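Local coordinates for NADH dehydrogenase (Methanothermobacter marburgensis, PDB 4R81), which binds flavin mononucleotide in a flavodoxin-like fold and probably transfers electrons from NAD(P)H to quinones, at residues Y7-H12 / L85-P90; M45-E50 / D105-Y110; R124-K129 / G165-T170. All blocks are in the same frame, centred on the assembly; numbering follows the deposited sequence.

Contact 1. Residues Y7-H12 / L85-P90. With FMN (flavin mononucleotide), chain E.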
loop_
_atom_site.group_PDB
_atom_site.type_symbol
_atom_site.label_atom_id
_atom_site.label_comp_id
_atom_site.label_asym_id
_atom_site.label_seq_id
_atom_site.Cartn_x
_atom_site.Cartn_y
_atom_site.Cartn_z
ATOM N N TYR A 7 -5.204 15.910 13.451
ATOM C CA TYR A 7 -6.130 15.286 12.512
ATOM C C TYR A 7 -5.732 13.821 12.393
ATOM O O TYR A 7 -4.606 13.491 11.993
ATOM C CB TYR A 7 -6.172 15.997 11.144
ATOM C CG TYR A 7 -7.152 15.369 10.161
ATOM C CD1 TYR A 7 -8.462 15.077 10.540
ATOM C CD2 TYR A 7 -6.766 15.070 8.855
ATOM C CE1 TYR A 7 -9.363 14.495 9.648
ATOM C CE2 TYR A 7 -7.652 14.491 7.955
ATOM C CZ TYR A 7 -8.951 14.205 8.357
ATOM O OH TYR A 7 -9.853 13.627 7.486
ATOM N N ILE A 8 -6.668 12.953 12.770
ATOM C CA ILE A 8 -6.418 11.527 12.896
ATOM C C ILE A 8 -7.102 10.773 11.771
ATOM O O ILE A 8 -8.338 10.748 11.679
ATOM C CB ILE A 8 -6.956 10.984 14.233
ATOM C CG1 ILE A 8 -6.370 11.761 15.424
ATOM C CG2 ILE A 8 -6.654 9.500 14.349
ATOM C CD1 ILE A 8 -7.051 11.436 16.745
ATOM N N LEU A 9 -6.295 10.167 10.906
ATOM C CA LEU A 9 -6.820 9.325 9.837
ATOM C C LEU A 9 -6.973 7.916 10.383
ATOM O O LEU A 9 -6.007 7.304 10.840
ATOM C CB LEU A 9 -5.875 9.311 8.629
ATOM C CG LEU A 9 -5.802 10.560 7.740
ATOM C CD1 LEU A 9 -7.205 10.980 7.314
ATOM C CD2 LEU A 9 -5.059 11.725 8.427
ATOM N N PHE A 10 -8.192 7.405 10.332
ATOM C CA PHE A 10 -8.496 6.085 10.854
ATOM C C PHE A 10 -9.001 5.211 9.717
ATOM O O PHE A 10 -9.954 5.567 9.018
ATOM C CB PHE A 10 -9.542 6.189 11.963
ATOM C CG PHE A 10 -9.969 4.866 12.516
ATOM C CD1 PHE A 10 -9.184 4.201 13.440
ATOM C CD2 PHE A 10 -11.151 4.281 12.108
ATOM C CE1 PHE A 10 -9.579 2.971 13.956
ATOM C CE2 PHE A 10 -11.544 3.056 12.609
ATOM C CZ PHE A 10 -10.763 2.402 13.534
ATOM N N ALA A 11 -8.365 4.059 9.541
ATOM C CA ALA A 11 -8.671 3.174 8.427
ATOM C C ALA A 11 -8.999 1.750 8.868
ATOM O O ALA A 11 -8.092 0.940 9.057
ATOM C CB ALA A 11 -7.493 3.160 7.446
ATOM N N HIS A 12 -10.286 1.437 9.006
ATOM C CA HIS A 12 -10.724 0.075 9.327
ATOM C C HIS A 12 -12.208 -0.083 9.005
ATOM O O HIS A 12 -13.010 0.781 9.358
ATOM C CB HIS A 12 -10.481 -0.260 10.803
ATOM C CG HIS A 12 -10.456 -1.729 11.087
ATOM N ND1 HIS A 12 -11.565 -2.538 10.956
ATOM C CD2 HIS A 12 -9.449 -2.542 11.489
ATOM C CE1 HIS A 12 -11.244 -3.780 11.258
ATOM N NE2 HIS A 12 -9.965 -3.811 11.587
ATOM N N LEU A 85 -0.577 15.134 12.740
ATOM C CA LEU A 85 -1.402 14.120 12.099
ATOM C C LEU A 85 -1.196 12.804 12.823
ATOM O O LEU A 85 -0.154 12.570 13.442
ATOM C CB LEU A 85 -1.026 13.948 10.620
ATOM C CG LEU A 85 -1.217 15.144 9.681
ATOM C CD1 LEU A 85 -0.682 14.839 8.278
ATOM C CD2 LEU A 85 -2.681 15.577 9.617
ATOM N N ALA A 86 -2.192 11.939 12.753
ATOM C CA ALA A 86 -2.017 10.582 13.235
ATOM C C ALA A 86 -2.645 9.623 12.243
ATOM O O ALA A 86 -3.608 9.971 11.558
ATOM C CB ALA A 86 -2.614 10.420 14.625
ATOM N N PHE A 87 -2.072 8.430 12.149
ATOM C CA PHE A 87 -2.557 7.401 11.244
ATOM C C PHE A 87 -2.718 6.123 12.044
ATOM O O PHE A 87 -1.758 5.623 12.633
ATOM C CB PHE A 87 -1.580 7.207 10.078
ATOM C CG PHE A 87 -1.420 8.433 9.231
ATOM C CD1 PHE A 87 -0.539 9.446 9.604
ATOM C CD2 PHE A 87 -2.179 8.598 8.077
ATOM C CE1 PHE A 87 -0.402 10.597 8.825
ATOM C CE2 PHE A 87 -2.047 9.745 7.292
ATOM C CZ PHE A 87 -1.160 10.745 7.670
ATOM N N ILE A 88 -3.943 5.613 12.082
ATOM C CA ILE A 88 -4.273 4.445 12.883
ATOM C C ILE A 88 -4.927 3.408 11.984
ATOM O O ILE A 88 -5.974 3.662 11.383
ATOM C CB ILE A 88 -5.216 4.820 14.049
ATOM C CG1 ILE A 88 -4.517 5.834 14.970
ATOM C CG2 ILE A 88 -5.649 3.561 14.822
ATOM C CD1 ILE A 88 -5.376 6.315 16.130
ATOM N N TYR A 89 -4.289 2.248 11.868
ATOM C CA TYR A 89 -4.715 1.228 10.913
ATOM C C TYR A 89 -4.105 -0.124 11.256
ATOM O O TYR A 89 -3.088 -0.197 11.956
ATOM C CB TYR A 89 -4.318 1.637 9.486
ATOM C CG TYR A 89 -2.823 1.821 9.295
ATOM C CD1 TYR A 89 -2.224 3.048 9.549
ATOM C CD2 TYR A 89 -2.015 0.773 8.873
ATOM C CE1 TYR A 89 -0.864 3.234 9.392
ATOM C CE2 TYR A 89 -0.641 0.948 8.714
ATOM C CZ TYR A 89 -0.074 2.186 8.974
ATOM O OH TYR A 89 1.281 2.380 8.824
ATOM N N PRO A 90 -4.728 -1.205 10.778
ATOM C CA PRO A 90 -4.114 -2.532 10.865
ATOM C C PRO A 90 -3.139 -2.787 9.718
ATOM O O PRO A 90 -3.349 -2.316 8.589
ATOM C CB PRO A 90 -5.313 -3.469 10.721
ATOM C CG PRO A 90 -6.244 -2.720 9.817
ATOM C CD PRO A 90 -6.084 -1.261 10.199
HETATM N N1 FMN E . -0.336 -8.988 10.260
HETATM C C2 FMN E . 1.016 -8.831 10.023
HETATM O O2 FMN E . 1.804 -8.855 10.959
HETATM N N3 FMN E . 1.487 -8.642 8.739
HETATM C C4 FMN E . 0.608 -8.607 7.677
HETATM O O4 FMN E . 1.049 -8.428 6.545
HETATM C C4A FMN E . -0.758 -8.768 7.900
HETATM N N5 FMN E . -1.658 -8.754 6.853
HETATM C C5A FMN E . -3.008 -8.897 7.097
HETATM C C6 FMN E . -3.913 -8.863 6.035
HETATM C C7 FMN E . -5.278 -9.016 6.267
HETATM C C7M FMN E . -6.252 -8.960 5.128
HETATM C C8 FMN E . -5.744 -9.202 7.568
HETATM C C8M FMN E . -7.215 -9.374 7.834
HETATM C C9 FMN E . -4.834 -9.245 8.622
HETATM C C9A FMN E . -3.467 -9.089 8.396
HETATM N N10 FMN E . -2.560 -9.125 9.442
HETATM C C10 FMN E . -1.218 -8.958 9.199
HETATM C "C1'" FMN E . -3.023 -9.294 10.853
HETATM C "C2'" FMN E . -3.584 -7.922 11.254
HETATM O "O2'" FMN E . -2.578 -6.930 11.330
HETATM C "C3'" FMN E . -4.404 -8.022 12.530
HETATM O "O3'" FMN E . -5.596 -8.710 12.187
HETATM C "C4'" FMN E . -4.749 -6.638 13.067
HETATM O "O4'" FMN E . -3.604 -5.959 13.536
HETATM C "C5'" FMN E . -5.767 -6.710 14.194
HETATM O "O5'" FMN E . -6.226 -5.395 14.400
HETATM P P FMN E . -7.753 -5.051 14.048
HETATM O O1P FMN E . -8.626 -5.825 15.019
HETATM O O2P FMN E . -7.989 -3.570 14.214
HETATM O O3P FMN E . -8.039 -5.511 12.640
#
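L9 and F87 both set CG anti to the carbonyl carbon (chi1 -73° and -62°), and their side chains run next to each other on one face of the sheet. CD2 of L9 rests 3.8 Å from CE2 of F87, with CB and CG of the leucine close to the same flank of the ring. Helix 98-107 covers them through W103, L100 and F104. On the other face of the sheet, CG2 of I88 meets the rim of F10 near the ring plane, 3.8 Å from CD1. CD1 of I88 turns back to CG2 of I8 at 3.9 Å, and A86 offers its CB to both branches of I8; here helix 18-32 packs on top through F26 and R20. Between these layers runs a parallel ladder of four backbone hydrogen bonds, the two strand axes 18° apart. A86 N donates to Y7 O, and A86 O accepts from L9 N at 2.8 Å; I88 N donates to L9 O, and I88 O accepts from A11 N. The ladder stops at P90, which has no N-H: its CD lies 3.2 Å from A11 O, a buried carbonyl oxygen without a hydrogen-bond partner. Beyond, CG of P90 touches CD2 of H12 at 3.6 Å. NE2 of H12 donates a hydrogen bond to O3P of FMN, 2.8 Å away and in the plane of the ring. S14 N holds ND1 and fixes the turn of the ring, and Y56 of the second subunit meets it edge-to-face. Neighbouring strands of a parallel sheet, sandwiched by helices and with the FMN phosphate bound at their C-terminal ends, are the core of the flavodoxin-like fold.

Contact 2. Residues M45-E50 / D105-Y110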
loop_
_atom_site.group_PDB
_atom_site.type_symbol
_atom_site.label_atom_id
_atom_site.label_comp_id
_atom_site.label_asym_id
_atom_site.label_seq_id
_atom_site.Cartn_x
_atom_site.Cartn_y
_atom_site.Cartn_z
ATOM N N MET A 45 -16.678 7.649 6.076
ATOM C CA MET A 45 -16.789 8.781 5.167
ATOM C C MET A 45 -17.120 8.364 3.748
ATOM O O MET A 45 -17.359 9.223 2.901
ATOM C CB MET A 45 -15.470 9.557 5.140
ATOM C CG MET A 45 -15.148 10.269 6.448
ATOM S SD MET A 45 -13.435 10.836 6.522
ATOM C CE MET A 45 -13.315 11.705 4.963
ATOM N N ASN A 46 -17.126 7.059 3.486
ATOM C CA ASN A 46 -17.225 6.548 2.115
ATOM C C ASN A 46 -16.149 7.166 1.215
ATOM O O ASN A 46 -16.388 7.473 0.047
ATOM C CB ASN A 46 -18.628 6.784 1.540
ATOM C CG ASN A 46 -19.713 6.118 2.363
ATOM O OD1 ASN A 46 -20.514 6.786 3.023
ATOM N ND2 ASN A 46 -19.745 4.791 2.327
ATOM N N PHE A 47 -14.956 7.336 1.772
ATOM C CA PHE A 47 -13.884 8.021 1.065
ATOM C C PHE A 47 -13.454 7.258 -0.174
ATOM O O PHE A 47 -13.123 6.073 -0.102
ATOM C CB PHE A 47 -12.684 8.245 1.979
ATOM C CG PHE A 47 -11.594 9.063 1.349
ATOM C CD1 PHE A 47 -11.703 10.445 1.278
ATOM C CD2 PHE A 47 -10.465 8.452 0.816
ATOM C CE1 PHE A 47 -10.700 11.206 0.696
ATOM C CE2 PHE A 47 -9.461 9.207 0.234
ATOM C CZ PHE A 47 -9.580 10.584 0.171
ATOM N N ARG A 48 -13.456 7.949 -1.309
ATOM C CA ARG A 48 -13.065 7.345 -2.571
ATOM C C ARG A 48 -11.559 7.141 -2.561
ATOM O O ARG A 48 -10.782 8.099 -2.443
ATOM C CB ARG A 48 -13.470 8.241 -3.746
ATOM C CG ARG A 48 -13.064 7.695 -5.108
ATOM C CD ARG A 48 -13.771 6.391 -5.401
ATOM N NE ARG A 48 -13.528 5.940 -6.765
ATOM C CZ ARG A 48 -14.050 4.839 -7.290
ATOM N NH1 ARG A 48 -14.856 4.076 -6.566
ATOM N NH2 ARG A 48 -13.764 4.502 -8.539
ATOM N N SER A 49 -11.128 5.894 -2.672
ATOM C CA SER A 49 -9.702 5.627 -2.552
ATOM C C SER A 49 -8.968 5.522 -3.885
ATOM O O SER A 49 -7.747 5.562 -3.906
ATOM C CB SER A 49 -9.451 4.396 -1.679
ATOM O OG SER A 49 -9.969 3.239 -2.280
ATOM N N GLU A 50 -9.693 5.404 -4.997
ATOM C CA GLU A 50 -9.043 5.276 -6.307
ATOM C C GLU A 50 -8.733 6.620 -6.939
ATOM O O GLU A 50 -9.648 7.407 -7.191
ATOM C CB GLU A 50 -9.925 4.507 -7.297
ATOM C CG GLU A 50 -9.945 3.009 -7.116
ATOM C CD GLU A 50 -11.057 2.553 -6.205
ATOM O OE1 GLU A 50 -11.727 3.430 -5.604
ATOM O OE2 GLU A 50 -11.263 1.320 -6.097
ATOM N N ASP A 105 -2.585 8.538 -2.193
ATOM C CA ASP A 105 -2.581 8.700 -3.653
ATOM C C ASP A 105 -3.343 9.956 -4.074
ATOM O O ASP A 105 -2.909 10.696 -4.961
ATOM C CB ASP A 105 -3.230 7.500 -4.364
ATOM C CG ASP A 105 -2.481 6.191 -4.159
ATOM O OD1 ASP A 105 -1.306 6.210 -3.735
ATOM O OD2 ASP A 105 -3.089 5.128 -4.439
ATOM N N ARG A 106 -4.481 10.187 -3.420
ATOM C CA ARG A 106 -5.402 11.252 -3.809
ATOM C C ARG A 106 -5.199 12.581 -3.082
ATOM O O ARG A 106 -5.517 13.646 -3.622
ATOM C CB ARG A 106 -6.851 10.782 -3.620
ATOM C CG ARG A 106 -7.232 9.564 -4.461
ATOM C CD ARG A 106 -8.738 9.333 -4.449
ATOM N NE ARG A 106 -9.437 10.506 -4.965
ATOM C CZ ARG A 106 -10.375 11.189 -4.313
ATOM N NH1 ARG A 106 -10.780 10.802 -3.114
ATOM N NH2 ARG A 106 -10.920 12.260 -4.880
ATOM N N VAL A 107 -4.679 12.523 -1.861
ATOM C CA VAL A 107 -4.615 13.716 -1.025
ATOM C C VAL A 107 -3.240 14.370 -1.084
ATOM O O VAL A 107 -3.128 15.585 -0.982
ATOM C CB VAL A 107 -5.083 13.416 0.429
ATOM C CG1 VAL A 107 -4.980 14.663 1.327
ATOM C CG2 VAL A 107 -6.521 12.882 0.413
ATOM N N TRP A 108 -2.197 13.575 -1.299
ATOM C CA TRP A 108 -0.855 14.134 -1.413
ATOM C C TRP A 108 -0.635 14.655 -2.838
ATOM O O TRP A 108 0.070 14.037 -3.642
ATOM C CB TRP A 108 0.200 13.078 -1.072
ATOM C CG TRP A 108 0.612 12.889 0.402
ATOM C CD1 TRP A 108 1.612 12.075 0.837
ATOM C CD2 TRP A 108 0.065 13.514 1.594
ATOM N NE1 TRP A 108 1.726 12.138 2.204
ATOM C CE2 TRP A 108 0.794 13.012 2.695
ATOM C CE3 TRP A 108 -0.964 14.435 1.838
ATOM C CZ2 TRP A 108 0.538 13.404 4.014
ATOM C CZ3 TRP A 108 -1.220 14.822 3.153
ATOM C CH2 TRP A 108 -0.472 14.305 4.222
ATOM N N THR A 109 -1.234 15.801 -3.148
ATOM C CA THR A 109 -1.299 16.298 -4.526
ATOM C C THR A 109 -0.147 17.209 -4.910
ATOM O O THR A 109 0.483 17.831 -4.054
ATOM C CB THR A 109 -2.631 17.037 -4.781
ATOM O OG1 THR A 109 -2.814 18.052 -3.786
ATOM C CG2 THR A 109 -3.776 16.069 -4.693
ATOM N N TYR A 110 0.131 17.281 -6.210
ATOM C CA TYR A 110 1.171 18.167 -6.699
ATOM C C TYR A 110 0.784 19.608 -6.386
ATOM O O TYR A 110 -0.360 20.023 -6.617
ATOM C CB TYR A 110 1.401 17.992 -8.202
ATOM C CG TYR A 110 2.559 18.828 -8.684
ATOM C CD1 TYR A 110 2.372 20.144 -9.078
ATOM C CD2 TYR A 110 3.851 18.315 -8.700
ATOM C CE1 TYR A 110 3.425 20.922 -9.484
ATOM C CE2 TYR A 110 4.911 19.084 -9.111
ATOM C CZ TYR A 110 4.692 20.387 -9.505
ATOM O OH TYR A 110 5.744 21.167 -9.915
HETATM O O HOH W 1 -5.517 5.363 -5.561
#
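NH1 of R106 is gripped by two oxygens: R48 O across the contact, at 2.8 Å, and the carboxylate of D71 on helix 70-80. The bond to R48 is bent (N-H...O 139°), its oxygen tilted from the guanidinium plane. A bend at chi3 (59°) swings NE out of the extended line of the chain, and NE forms a salt bridge with E55 of helix 53-61; the two carboxylates would offset its charge. CD of R106 lies 3.5 Å from E50 O. Over one face of the guanidinium, near its rim, stands CG of R48. F47 and R106 reach past one another from opposing sides of the contact, bringing CZ of F47 to 3.5 Å from NH1 with ring and guanidinium planes 42° apart. The same CZ touches CG2 of V107 at 3.8 Å. Within the loop, OE1 of E50 sits above the guanidinium of R48, 3.3 Å from NE, an attraction of charges rather than a directed bond. One water ties loop to helix by donating to S49 O (2.8 Å) and to OD2 of D105 (2.7 Å). In the second subunit, E50 is hydrogen-bonded to S49 OG, S49 is hydrogen-bonded and K99 salt-bridged to E50 OE2, and A98 N donates to OD2 of D105, which also touches an FMN. The contact thus anchors the loop after strand 36-41 to the end of helix 98-107 at the dimer interface, where the flavin pocket is built from both subunits.

Contact 3. Residues R124-K129 / G165-T170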
loop_
_atom_site.group_PDB
_atom_site.type_symbol
_atom_site.label_atom_id
_atom_site.label_comp_id
_atom_site.label_asym_id
_atom_site.label_seq_id
_atom_site.Cartn_x
_atom_site.Cartn_y
_atom_site.Cartn_z
ATOM N N ARG A 124 3.642 22.498 0.974
ATOM C CA ARG A 124 2.733 23.440 1.622
ATOM C C ARG A 124 2.279 22.882 2.962
ATOM O O ARG A 124 1.648 23.577 3.758
ATOM C CB ARG A 124 1.505 23.708 0.746
ATOM C CG ARG A 124 1.807 24.316 -0.611
ATOM C CD ARG A 124 1.844 25.831 -0.562
ATOM N NE ARG A 124 2.204 26.400 -1.860
ATOM C CZ ARG A 124 3.428 26.804 -2.189
ATOM N NH1 ARG A 124 4.419 26.717 -1.311
ATOM N NH2 ARG A 124 3.661 27.301 -3.396
ATOM N N ILE A 125 2.597 21.620 3.214
ATOM C CA ILE A 125 2.164 20.975 4.449
ATOM C C ILE A 125 2.903 21.552 5.658
ATOM O O ILE A 125 4.132 21.607 5.681
ATOM C CB ILE A 125 2.336 19.441 4.369
ATOM C CG1 ILE A 125 1.472 18.882 3.236
ATOM C CG2 ILE A 125 1.983 18.785 5.695
ATOM C CD1 ILE A 125 1.630 17.389 3.014
ATOM N N ASP A 126 2.139 21.999 6.649
ATOM C CA ASP A 126 2.700 22.601 7.850
ATOM C C ASP A 126 2.293 21.791 9.079
ATOM O O ASP A 126 1.330 22.121 9.770
ATOM C CB ASP A 126 2.234 24.050 7.973
ATOM C CG ASP A 126 2.855 24.761 9.147
ATOM O OD1 ASP A 126 3.947 24.342 9.585
ATOM O OD2 ASP A 126 2.251 25.739 9.631
ATOM N N ILE A 127 3.045 20.729 9.344
ATOM C CA ILE A 127 2.700 19.774 10.391
ATOM C C ILE A 127 3.936 19.454 11.218
ATOM O O ILE A 127 4.957 19.010 10.674
ATOM C CB ILE A 127 2.146 18.461 9.790
ATOM C CG1 ILE A 127 0.779 18.690 9.128
ATOM C CG2 ILE A 127 2.048 17.372 10.863
ATOM C CD1 ILE A 127 -0.355 19.031 10.107
ATOM N N GLU A 128 3.839 19.674 12.526
ATOM C CA GLU A 128 4.985 19.521 13.418
ATOM C C GLU A 128 5.323 18.054 13.690
ATOM O O GLU A 128 6.503 17.691 13.791
ATOM C CB GLU A 128 4.730 20.261 14.737
ATOM C CG GLU A 128 5.980 20.521 15.568
ATOM C CD GLU A 128 6.943 21.516 14.913
ATOM O OE1 GLU A 128 6.487 22.402 14.149
ATOM O OE2 GLU A 128 8.164 21.412 15.164
ATOM N N LYS A 129 4.293 17.214 13.778
ATOM C CA LYS A 129 4.481 15.812 14.148
ATOM C C LYS A 129 3.419 14.897 13.554
ATOM O O LYS A 129 2.244 15.243 13.512
ATOM C CB LYS A 129 4.462 15.660 15.672
ATOM C CG LYS A 129 4.799 14.263 16.169
ATOM C CD LYS A 129 5.012 14.271 17.668
ATOM C CE LYS A 129 5.763 13.037 18.153
ATOM N NZ LYS A 129 5.775 12.975 19.650
ATOM N N GLY A 165 7.215 16.890 4.094
ATOM C CA GLY A 165 7.445 18.046 4.939
ATOM C C GLY A 165 7.068 17.941 6.407
ATOM O O GLY A 165 7.318 18.876 7.161
ATOM N N VAL A 166 6.456 16.835 6.821
ATOM C CA VAL A 166 6.181 16.635 8.244
ATOM C C VAL A 166 7.503 16.727 9.018
ATOM O O VAL A 166 8.488 16.103 8.639
ATOM C CB VAL A 166 5.513 15.279 8.507
ATOM C CG1 VAL A 166 5.323 15.070 10.003
ATOM C CG2 VAL A 166 4.174 15.196 7.778
ATOM N N LYS A 167 7.535 17.515 10.091
ATOM C CA LYS A 167 8.814 17.850 10.716
ATOM C C LYS A 167 9.394 16.751 11.605
ATOM O O LYS A 167 10.616 16.612 11.715
ATOM C CB LYS A 167 8.704 19.173 11.479
ATOM C CG LYS A 167 8.338 20.338 10.576
ATOM C CD LYS A 167 8.533 21.686 11.249
ATOM C CE LYS A 167 8.220 22.807 10.276
ATOM N NZ LYS A 167 6.771 22.826 9.909
ATOM N N ASN A 168 8.513 15.977 12.226
ATOM C CA ASN A 168 8.899 14.944 13.182
ATOM C C ASN A 168 7.925 13.785 13.061
ATOM O O ASN A 168 6.720 14.007 12.932
ATOM C CB ASN A 168 8.842 15.485 14.617
ATOM C CG ASN A 168 9.819 16.617 14.861
ATOM O OD1 ASN A 168 11.004 16.385 15.103
ATOM N ND2 ASN A 168 9.325 17.852 14.812
ATOM N N VAL A 169 8.438 12.557 13.094
ATOM C CA VAL A 169 7.592 11.371 12.964
ATOM C C VAL A 169 7.928 10.275 13.978
ATOM O O VAL A 169 9.092 10.085 14.355
ATOM C CB VAL A 169 7.655 10.758 11.538
ATOM C CG1 VAL A 169 7.167 11.750 10.492
ATOM C CG2 VAL A 169 9.065 10.285 11.217
ATOM N N THR A 170 6.891 9.552 14.397
ATOM C CA THR A 170 7.014 8.413 15.298
ATOM C C THR A 170 6.124 7.287 14.785
ATOM O O THR A 170 5.012 7.540 14.336
ATOM C CB THR A 170 6.531 8.762 16.723
ATOM O OG1 THR A 170 7.271 9.879 17.233
ATOM C CG2 THR A 170 6.717 7.576 17.653
HETATM O O HOH W 2 5.696 20.746 7.867
HETATM O O HOH W 3 4.978 22.764 12.155
#
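Segments 125-129 and 165-170 run in nearly the same direction, their overall directions 20° apart, and draw together until the CA atoms of K129 and N168 are 4.6 Å from each other. K167 N donates a hydrogen bond to I127 O at 3.0 Å, and ND2 of N168 donates to E128 O (3.0 Å), the oxygen in the amide plane. On the buried side, CG2 of I127 and CG1 of V166 meet at 4.1 Å. K167 spans the outer side: its CD passes 3.6 Å from OE1 of E128, and a bend at chi4 (66°) places NZ 3.2 Å from OD1 of D126, in a salt bridge whose hydrogen bond is weak. One water bridges NZ and OE1 of E128. A second water accepts from NZ and from I127 N and lies within hydrogen-bonding distance of I125 O and G165 O, where the segments are still apart. G165, at positive phi, is the C-prime residue of the Schellman motif that ends helix 148-162. CE of K129 runs past OG1 of T170 at 3.6 Å, and NZ bonds the carbonyl oxygens of L199 and H201, in what is probably the C-terminal His tag. NZ of K167 has one carboxylate in direct contact and a second by way of a water, which probably offset part of its charge; direct backbone and amide bonds secure the approach to the strands, while water and a salt bridge join the more separated ends.

How the contacts relate
Contacts 1 and 3 share the five-stranded parallel sheet, in the order 36-41, 5-10, 84-90, 129-135, 169-174: contact 1 pairs two inner strands, while contact 3 joins the approaches to the last two. Their centres are about 15 Å apart, and L85 N probably bonds K129 O between them. Contact 2 lies off the sheet, its centre about 14 Å from that of contact 1 and about 19 Å from that of contact 3; the indole of W108 touches both L85 and I125. Along the chain contacts 1 and 2 interleave, and contact 3 follows. Contact 1 ends at the FMN phosphate, which H12 binds, contact 2 lines the subunit interface, and contact 3 lies away from the flavin.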